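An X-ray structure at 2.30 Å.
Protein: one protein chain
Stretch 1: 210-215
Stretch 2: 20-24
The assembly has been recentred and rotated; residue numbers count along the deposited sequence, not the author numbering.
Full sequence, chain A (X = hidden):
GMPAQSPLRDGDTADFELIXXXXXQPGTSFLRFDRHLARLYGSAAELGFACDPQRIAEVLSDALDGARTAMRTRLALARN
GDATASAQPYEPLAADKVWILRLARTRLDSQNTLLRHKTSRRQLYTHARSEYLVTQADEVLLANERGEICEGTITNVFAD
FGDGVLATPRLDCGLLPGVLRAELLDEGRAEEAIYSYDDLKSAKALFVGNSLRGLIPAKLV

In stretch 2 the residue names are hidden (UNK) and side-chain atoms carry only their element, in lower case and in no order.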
# COMPACT_ATOMS: atom_id res chain seq x y z
N ASN A 210 4.98 -1.81 -2.79
CA ASN A 210 4.10 -2.29 -1.75
C ASN A 210 4.59 -3.65 -1.29
O ASN A 210 5.53 -4.21 -1.86
CB ASN A 210 2.63 -2.31 -2.17
CG ASN A 210 2.36 -3.17 -3.39
OD1 ASN A 210 3.00 -4.19 -3.63
ND2 ASN A 210 1.36 -2.78 -4.14
N SER A 211 3.99 -4.16 -0.22
CA SER A 211 4.43 -5.43 0.34
C SER A 211 4.22 -6.58 -0.65
O SER A 211 5.02 -7.49 -0.72
CB SER A 211 3.69 -5.75 1.64
OG SER A 211 4.28 -6.88 2.25
N LEU A 212 3.14 -6.52 -1.40
CA LEU A 212 2.82 -7.55 -2.35
C LEU A 212 3.87 -7.66 -3.46
O LEU A 212 4.34 -8.75 -3.74
CB LEU A 212 1.46 -7.30 -2.98
CG LEU A 212 1.07 -8.28 -4.08
CD1 LEU A 212 1.07 -9.74 -3.55
CD2 LEU A 212 -0.29 -7.89 -4.76
N ARG A 213 4.25 -6.54 -4.05
CA ARG A 213 5.16 -6.57 -5.21
C ARG A 213 6.60 -6.19 -5.00
O ARG A 213 7.40 -6.41 -5.89
CB ARG A 213 4.61 -5.68 -6.33
CG ARG A 213 3.29 -6.12 -6.84
CD ARG A 213 2.91 -5.48 -8.16
NE ARG A 213 1.61 -5.99 -8.63
CZ ARG A 213 1.46 -7.10 -9.34
NH1 ARG A 213 2.50 -7.83 -9.68
NH2 ARG A 213 0.25 -7.50 -9.68
N GLY A 214 6.95 -5.64 -3.85
CA GLY A 214 8.31 -5.16 -3.65
C GLY A 214 8.46 -3.85 -4.42
O GLY A 214 7.45 -3.22 -4.78
N LEU A 215 9.71 -3.39 -4.65
CA LEU A 215 9.95 -2.16 -5.42
C LEU A 215 9.73 -2.36 -6.91
O LEU A 215 10.12 -3.39 -7.49
CB LEU A 215 11.35 -1.61 -5.20
CG LEU A 215 11.62 -1.01 -3.83
CD1 LEU A 215 13.09 -0.74 -3.65
CD2 LEU A 215 10.78 0.28 -3.63
N UNK A 20 -5.56 -6.00 4.47
CA UNK A 20 -4.13 -6.36 4.37
C UNK A 20 -3.99 -7.20 3.10
O UNK A 20 -4.75 -8.16 2.90
o UNK A 20 -1.48 -5.38 6.07
c UNK A 20 -2.48 -5.25 6.84
o UNK A 20 -2.63 -4.27 7.60
c UNK A 20 -3.61 -7.15 5.58
c UNK A 20 -3.54 -6.35 6.87
N UNK A 21 -3.04 -6.82 2.25
CA UNK A 21 -2.77 -7.50 1.01
C UNK A 21 -1.33 -7.96 1.08
O UNK A 21 -0.39 -7.14 1.12
c UNK A 21 -3.02 -6.58 -0.19
c UNK A 21 -2.76 -7.31 -1.51
o UNK A 21 -4.37 -6.13 -0.15
N UNK A 22 -1.15 -9.28 1.04
CA UNK A 22 0.14 -9.89 1.19
C UNK A 22 0.49 -10.91 0.11
O UNK A 22 -0.39 -11.44 -0.59
se UNK A 22 -0.49 -10.82 5.38
c UNK A 22 -1.84 -12.12 4.88
c UNK A 22 0.13 -10.64 2.53
c UNK A 22 -0.36 -9.81 3.73
N UNK A 23 1.78 -11.23 0.04
CA UNK A 23 2.26 -12.24 -0.88
C UNK A 23 2.64 -13.46 -0.07
O UNK A 23 3.53 -13.39 0.78
c UNK A 23 6.96 -10.85 -3.88
n UNK A 23 7.93 -11.77 -4.01
c UNK A 23 5.32 -12.59 -3.24
n UNK A 23 7.23 -9.56 -4.09
c UNK A 23 3.87 -12.72 -2.78
c UNK A 23 3.50 -11.79 -1.62
n UNK A 23 5.72 -11.22 -3.53
N UNK A 24 1.95 -14.55 -0.30
CA UNK A 24 2.27 -15.82 0.36
C UNK A 24 3.27 -16.54 -0.53
O UNK A 24 3.12 -16.56 -1.74
c UNK A 24 1.17 -18.22 2.54
n UNK A 24 1.38 -19.53 2.81
c UNK A 24 2.20 -21.92 0.15
c UNK A 24 1.05 -16.69 0.50
c UNK A 24 1.62 -19.24 0.62
c UNK A 24 2.16 -21.01 -0.90
c UNK A 24 1.67 -20.19 1.66
c UNK A 24 1.98 -21.53 1.44
c UNK A 24 1.29 -17.99 1.20
c UNK A 24 1.86 -19.66 -0.69
O HOH W 1 0.56 -5.01 -0.63
O HOH W 2 3.74 -9.60 1.44

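Position 20 carries five side-chain atoms: an unbranched run of three carbons, the last holding two oxygens. It lies out of reach of stretch 1, and both oxygens are hydrogen-bonded elsewhere in the structure. A carboxylate carbon as the third side-chain carbon, one methylene further out than in aspartate, means glutamate, E20.

Position 21 has three side-chain atoms, with a branch at CB to one oxygen and one carbon. The geometry is that of a beta-branched alcohol, and the branch carbon sits 4.1 Å from CD2 of L212, a methyl-to-methyl approach. The residue is threonine, T21, with chi1 in the m well. Its CG2 gives L212 a nonpolar neighbour, while its backbone O accepts a hydrogen bond from water 1 at 2.9 Å; the same water accepts from L212 N at 3.1 Å.

Position 22 shows an unbranched chain of two carbons, a selenium and a terminal carbon. Its CA-to-CB bond points away from stretch 1, so what it offers L212 is backbone: the O of position 22 lies 3.7 Å from L212 CD1. Selenium in that place of the side chain marks selenomethionine, M22.

Position 23 has seven side-chain atoms: three carbons, a nitrogen, then a carbon bearing two more nitrogens. Its CB points toward stretch 1 and packs 3.7 Å from L212 CD1. The planar end group is a guanidinium, and the residue is R23. NE donates to L212 O at 2.8 Å and NH2 donates to the same L212 O at 3.0 Å, so one carbonyl receives both. R213 C, 3.5 Å from R23 NH2, also lies at the guanidinium edge, near its plane.

Position 24 has ten side-chain atoms, one carbon leading to fused five- and six-membered rings with a single nitrogen. Its CA-to-CB bond points away, and it makes no contact with stretch 1. The fused ring system is an indole, so this is W24.

The contact is a strand reading a turn. Within stretch 1, G214 N donates to N210 O at 2.8 Å and R213 N to N210 OD1 at 2.7 Å, holding the loop in shape; G214, with phi at 75°, takes a conformation that favours glycine. L212 is the hub: its side chain packs along the strand, and its carbonyl takes the paired grip of R23 NE and NH2. Water 2 adds a second bridge, accepting from R23 N at 2.9 Å and hydrogen-bonded to S211 OG at 2.9 Å. The rule to read is economical: one leucine supplies both grease and acceptor, and waters join strand backbone to turn.

Stretch 2 (20-24) ETMRW
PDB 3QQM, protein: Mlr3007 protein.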